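PDB 4YCS: uncharacterized protein from Peptoclostridium difficile 630, which is of unknown function but, as a putative lipoprotein of the PnrA-like family, probably binds a small ligand as the substrate-binding component of an ABC transporter. Local coordinates for residues 9-14 against 42-47; 57-62 against 85-90. One frame throughout, in Å; residues are numbered along the deposited sequence.

Contact 1 (9-14 with 42-47) pairs two parallel strands at one side of the five-stranded sheet, the inner one mostly buried and the outer one, at the sheet margin within this chain, more exposed. It is held mainly by backbone hydrogen bonds, one of them weak. Contact 2 (57-62 with 85-90) sits at the surface, where helix 54-62 meets the loop leading into strand 91-95, and relies mainly on side chains: a carboxylate, a tyrosine ring, a cysteine, and two waters that bridge Gln90 to backbone carbonyls. Helix 54-62 joins the two, since Leu61 and Ser57 pack on Ser11 and Ile13 of strand 8-15 while Asp59 and Cys62 reach the loop.

Contact 1 of 2, residues 9-14 against 42-47; sequences SVSMIL and DTNKVE
Val10, Met12 and Leu14 pair through their backbones with strand 42-47, in the parallel register that sets Ser9 beside Asp42 and Leu14 beside Glu47. Val10 N, Met12 N and Leu14 N donate to the carbonyls of Asp42, Asn44 and Val46, the last at 2.8 Å from Leu14 N to Val46 O. In return Val46 N reaches Met12 O at 2.8 Å, whereas Asn44 N to Val10 O, 3.1 Å, is weak and bent to 132°. CA-H...O contacts fill in between, the shortest being Lys45 CA to Met12 O at 3.1 Å.

Ser11 and Asn44 add a side-chain bond. With Ser11 OG anti to its backbone N (chi1 -177°), the hydroxyl donates in the amide's carbonyl plane, on a lone pair of Asn44 OD1, at 3.0 Å. Leu61 of helix 54-62 packs against this pair.

Among the apolar contacts, Ile13 and Val46 lie side by side, CD1 of Ile13 4.2 Å from CG1 of Val46, on the face that carries Ser11. On the other face Leu14 CD1 meets the aliphatic CG of Glu47 at 4.1 Å, and the same methyl comes within 3.6 Å of the backbone carbonyl oxygen Val46 O. Helix 22-38, the crossover of this beta-alpha-beta unit, packs on Val10, Met12 and Leu14. The chemistry implies a junction specified mainly by the backbone, with one side-chain hydrogen bond, Ser11 to Asn44, next to Leu61.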
loop_
_atom_site.group_PDB
_atom_site.type_symbol
_atom_site.label_atom_id
_atom_site.label_comp_id
_atom_site.label_asym_id
_atom_site.label_seq_id
_atom_site.Cartn_x
_atom_site.Cartn_y
_atom_site.Cartn_z
ATOM N N SER A 9 6.374 2.437 10.862
ATOM C CA SER A 9 6.871 1.693 9.714
ATOM C C SER A 9 5.743 1.520 8.671
ATOM O O SER A 9 4.581 1.370 9.040
ATOM C CB SER A 9 7.458 0.327 10.110
ATOM O OG SER A 9 6.478 -0.441 10.789
ATOM N N VAL A 10 6.150 1.531 7.401
ATOM C CA VAL A 10 5.242 1.408 6.229
ATOM C C VAL A 10 5.823 0.371 5.288
ATOM O O VAL A 10 7.020 0.356 5.017
ATOM C CB VAL A 10 5.097 2.778 5.513
ATOM C CG1 VAL A 10 4.188 2.672 4.292
ATOM C CG2 VAL A 10 4.532 3.793 6.456
ATOM N N SER A 11 4.999 -0.544 4.813
ATOM C CA SER A 11 5.420 -1.526 3.829
ATOM C C SER A 11 4.584 -1.335 2.569
ATOM O O SER A 11 3.400 -1.059 2.663
ATOM C CB SER A 11 5.187 -2.945 4.342
ATOM O OG SER A 11 5.681 -3.860 3.368
HETATM N N MSE A 12 5.215 -1.477 1.416
HETATM C CA MSE A 12 4.570 -1.333 0.132
HETATM C C MSE A 12 4.747 -2.611 -0.657
HETATM O O MSE A 12 5.860 -3.111 -0.768
HETATM C CB MSE A 12 5.177 -0.136 -0.625
HETATM C CG MSE A 12 4.514 0.123 -1.956
HETATM SE SE MSE A 12 5.132 1.821 -2.760
HETATM C CE MSE A 12 3.934 3.107 -1.892
ATOM N N ILE A 13 3.649 -3.150 -1.163
ATOM C CA ILE A 13 3.653 -4.376 -1.995
ATOM C C ILE A 13 3.233 -3.961 -3.439
ATOM O O ILE A 13 2.233 -3.286 -3.640
ATOM C CB ILE A 13 2.809 -5.527 -1.390
ATOM C CG1 ILE A 13 2.830 -6.757 -2.295
ATOM C CG2 ILE A 13 1.373 -5.121 -1.151
ATOM C CD1 ILE A 13 2.368 -8.019 -1.610
ATOM N N LEU A 14 4.047 -4.337 -4.411
ATOM C CA LEU A 14 3.833 -3.977 -5.824
ATOM C C LEU A 14 3.702 -5.174 -6.775
ATOM O O LEU A 14 4.329 -6.199 -6.599
ATOM C CB LEU A 14 4.985 -3.114 -6.311
ATOM C CG LEU A 14 5.242 -1.907 -5.416
ATOM C CD1 LEU A 14 6.472 -2.168 -4.571
ATOM C CD2 LEU A 14 5.402 -0.635 -6.222
ATOM N N ASP A 42 10.361 3.938 9.068
ATOM C CA ASP A 42 11.039 2.849 8.374
ATOM C C ASP A 42 10.237 2.440 7.156
ATOM O O ASP A 42 9.018 2.453 7.246
ATOM C CB ASP A 42 11.164 1.638 9.299
ATOM C CG ASP A 42 12.218 1.857 10.397
ATOM O OD1 ASP A 42 12.785 2.966 10.435
ATOM O OD2 ASP A 42 12.469 0.902 11.191
ATOM N N THR A 43 10.878 1.988 6.081
ATOM C CA THR A 43 10.134 1.473 4.931
ATOM C C THR A 43 10.617 0.110 4.507
ATOM O O THR A 43 11.771 -0.286 4.789
ATOM C CB THR A 43 10.221 2.455 3.707
ATOM O OG1 THR A 43 11.558 2.552 3.244
ATOM C CG2 THR A 43 9.715 3.847 4.140
ATOM N N ASN A 44 9.733 -0.585 3.793
ATOM C CA ASN A 44 9.990 -1.890 3.270
ATOM C C ASN A 44 9.180 -2.032 1.972
ATOM O O ASN A 44 8.102 -1.412 1.838
ATOM C CB ASN A 44 9.559 -2.893 4.360
ATOM C CG ASN A 44 9.557 -4.334 3.907
ATOM O OD1 ASN A 44 8.494 -4.908 3.568
ATOM N ND2 ASN A 44 10.725 -4.953 3.944
ATOM N N LYS A 45 9.679 -2.784 1.018
ATOM C CA LYS A 45 8.893 -3.123 -0.158
ATOM C C LYS A 45 8.931 -4.592 -0.483
ATOM O O LYS A 45 9.913 -5.268 -0.210
ATOM C CB LYS A 45 9.343 -2.314 -1.359
ATOM C CG LYS A 45 10.570 -2.866 -2.075
ATOM C CD LYS A 45 10.622 -2.306 -3.495
ATOM C CE LYS A 45 12.026 -2.340 -4.059
ATOM N NZ LYS A 45 12.073 -1.514 -5.286
ATOM N N VAL A 46 7.833 -5.080 -1.037
ATOM C CA VAL A 46 7.702 -6.434 -1.541
ATOM C C VAL A 46 7.241 -6.326 -2.995
ATOM O O VAL A 46 6.363 -5.525 -3.288
ATOM C CB VAL A 46 6.689 -7.240 -0.689
ATOM C CG1 VAL A 46 6.464 -8.660 -1.226
ATOM C CG2 VAL A 46 7.202 -7.303 0.730
ATOM N N GLU A 47 7.889 -7.070 -3.889
ATOM C CA GLU A 47 7.533 -7.100 -5.322
ATOM C C GLU A 47 7.179 -8.521 -5.768
ATOM O O GLU A 47 7.844 -9.480 -5.399
ATOM C CB GLU A 47 8.691 -6.597 -6.145
ATOM C CG GLU A 47 8.923 -5.113 -5.998
ATOM C CD GLU A 47 10.243 -4.692 -6.596
ATOM O OE1 GLU A 47 11.284 -4.968 -5.970
ATOM O OE2 GLU A 47 10.244 -4.087 -7.682
#

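Contact 2 of 2, residues 57-62 against 85-90; sequences SIDILC and KKYPKQ
Cys62, in the 57-62 segment of helix 54-62, faces Tyr87 and Gln90, the ends of a type I beta turn closed by Gln90 N to Tyr87 O; in this parallel alpha/beta fold that turn lies just before strand 91-95. Cys62 CB sits over the centre of the Tyr87 ring, 3.6 Å from its centroid and 11° off the normal, a CH-pi contact. The sulfur lies obliquely, SG 4.3 Å from the same centroid.

Asp59 approaches the ring at its edge. Its CG, anti to the backbone N (chi1 -176°), carries the carboxylate out to that edge, where the two side chains cross at about a right angle with their planes 67° apart. Tyr87 OH donates to Asp59 OD1 at 3.1 Å, from above the carboxylate plane, and is also hydrogen-bonded to Asn63 ND2. The same OD1 takes a weak bond, part of a salt bridge, from Lys86 NZ at 3.4 Å, so two donors share one oxygen.

Gln90 meets the sulfur: its CG lies 4.1 Å from Cys62 SG, and its NE2 bonds to Tyr66 O. Two waters bridge Gln90 OE1 to the 57-62 segment, one to Leu61 O; the other donates to both OE1 and Cys62 O, the latter at 2.7 Å.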
loop_
_atom_site.group_PDB
_atom_site.type_symbol
_atom_site.label_atom_id
_atom_site.label_comp_id
_atom_site.label_asym_id
_atom_site.label_seq_id
_atom_site.Cartn_x
_atom_site.Cartn_y
_atom_site.Cartn_z
ATOM N N SER A 57 1.306 -13.070 1.006
ATOM C CA SER A 57 2.284 -12.021 1.228
ATOM C C SER A 57 1.730 -10.873 2.088
ATOM O O SER A 57 2.469 -10.319 2.922
ATOM C CB SER A 57 2.815 -11.534 -0.113
ATOM O OG SER A 57 3.716 -12.521 -0.664
ATOM N N ILE A 58 0.465 -10.495 1.871
ATOM C CA ILE A 58 -0.164 -9.451 2.658
ATOM C C ILE A 58 -0.396 -9.921 4.090
ATOM O O ILE A 58 -0.172 -9.168 5.090
ATOM C CB ILE A 58 -1.458 -8.925 2.008
ATOM C CG1 ILE A 58 -1.166 -8.288 0.658
ATOM C CG2 ILE A 58 -2.095 -7.882 2.910
ATOM C CD1 ILE A 58 -2.399 -8.075 -0.221
ATOM N N ASP A 59 -0.763 -11.189 4.220
ATOM C CA ASP A 59 -0.938 -11.793 5.529
ATOM C C ASP A 59 0.360 -11.790 6.349
ATOM O O ASP A 59 0.358 -11.476 7.547
ATOM C CB ASP A 59 -1.492 -13.214 5.376
ATOM C CG ASP A 59 -1.771 -13.836 6.712
ATOM O OD1 ASP A 59 -2.937 -13.808 7.118
ATOM O OD2 ASP A 59 -0.811 -14.306 7.350
ATOM N N ILE A 60 1.479 -12.120 5.699
ATOM C CA ILE A 60 2.770 -12.009 6.357
ATOM C C ILE A 60 3.042 -10.585 6.829
ATOM O O ILE A 60 3.539 -10.402 7.938
ATOM C CB ILE A 60 3.906 -12.483 5.436
ATOM C CG1 ILE A 60 3.847 -14.027 5.219
ATOM C CG2 ILE A 60 5.248 -12.079 6.016
ATOM C CD1 ILE A 60 4.691 -14.493 4.020
ATOM N N LEU A 61 2.767 -9.574 6.000
ATOM C CA LEU A 61 2.981 -8.164 6.377
ATOM C C LEU A 61 2.131 -7.761 7.567
ATOM O O LEU A 61 2.578 -6.949 8.410
ATOM C CB LEU A 61 2.729 -7.219 5.187
ATOM C CG LEU A 61 3.640 -7.373 3.960
ATOM C CD1 LEU A 61 3.251 -6.409 2.868
ATOM C CD2 LEU A 61 5.099 -7.204 4.315
ATOM N N CYS A 62 0.927 -8.342 7.678
ATOM C CA CYS A 62 0.049 -8.089 8.830
ATOM C C CYS A 62 0.599 -8.657 10.132
ATOM O O CYS A 62 0.148 -8.283 11.208
ATOM C CB CYS A 62 -1.334 -8.660 8.562
ATOM S SG CYS A 62 -2.227 -7.836 7.259
ATOM N N LYS A 85 -10.094 -8.234 6.323
ATOM C CA LYS A 85 -11.121 -8.771 7.218
ATOM C C LYS A 85 -10.517 -9.493 8.413
ATOM O O LYS A 85 -11.144 -9.495 9.487
ATOM C CB LYS A 85 -12.011 -9.777 6.475
ATOM C CG LYS A 85 -12.955 -9.171 5.455
ATOM C CD LYS A 85 -13.932 -10.255 4.977
ATOM C CE LYS A 85 -14.552 -9.931 3.625
ATOM N NZ LYS A 85 -15.718 -9.020 3.786
ATOM N N LYS A 86 -9.323 -10.099 8.240
ATOM C CA LYS A 86 -8.713 -10.936 9.294
ATOM C C LYS A 86 -7.880 -10.091 10.279
ATOM O O LYS A 86 -7.467 -10.582 11.345
ATOM C CB LYS A 86 -7.827 -12.043 8.682
ATOM C CG LYS A 86 -8.521 -12.993 7.713
ATOM C CD LYS A 86 -7.625 -14.164 7.268
ATOM C CE LYS A 86 -6.442 -13.716 6.411
ATOM N NZ LYS A 86 -5.805 -14.763 5.539
ATOM N N TYR A 87 -7.628 -8.820 9.933
ATOM C CA TYR A 87 -6.818 -7.949 10.775
ATOM C C TYR A 87 -7.477 -6.572 10.884
ATOM O O TYR A 87 -7.030 -5.616 10.225
ATOM C CB TYR A 87 -5.368 -7.864 10.208
ATOM C CG TYR A 87 -4.672 -9.173 10.131
ATOM C CD1 TYR A 87 -4.054 -9.704 11.229
ATOM C CD2 TYR A 87 -4.701 -9.941 8.974
ATOM C CE1 TYR A 87 -3.459 -10.961 11.197
ATOM C CE2 TYR A 87 -4.064 -11.190 8.902
ATOM C CZ TYR A 87 -3.452 -11.689 10.036
ATOM O OH TYR A 87 -2.804 -12.880 10.028
ATOM N N PRO A 88 -8.570 -6.481 11.666
ATOM C CA PRO A 88 -9.383 -5.271 11.655
ATOM C C PRO A 88 -8.709 -3.983 12.067
ATOM O O PRO A 88 -9.138 -2.944 11.598
ATOM C CB PRO A 88 -10.506 -5.592 12.659
ATOM C CG PRO A 88 -10.546 -7.068 12.757
ATOM C CD PRO A 88 -9.161 -7.534 12.517
ATOM N N LYS A 89 -7.715 -4.038 12.967
ATOM C CA LYS A 89 -6.953 -2.847 13.391
ATOM C C LYS A 89 -5.804 -2.498 12.414
ATOM O O LYS A 89 -5.159 -1.479 12.555
ATOM C CB LYS A 89 -6.366 -2.995 14.814
ATOM C CG LYS A 89 -7.253 -2.538 15.953
ATOM C CD LYS A 89 -7.539 -1.052 15.925
ATOM C CE LYS A 89 -6.869 -0.322 17.061
ATOM N NZ LYS A 89 -7.570 0.963 17.320
ATOM N N GLN A 90 -5.522 -3.356 11.447
ATOM C CA GLN A 90 -4.417 -3.074 10.508
ATOM C C GLN A 90 -4.902 -2.055 9.473
ATOM O O GLN A 90 -5.973 -2.219 8.886
ATOM C CB GLN A 90 -3.968 -4.307 9.795
ATOM C CG GLN A 90 -2.873 -4.081 8.749
ATOM C CD GLN A 90 -1.591 -3.569 9.337
ATOM O OE1 GLN A 90 -1.011 -4.148 10.257
ATOM N NE2 GLN A 90 -1.138 -2.450 8.818
HETATM O O HOH W 1 1.537 -5.279 10.219
HETATM O O HOH W 2 -1.787 -6.415 11.500
#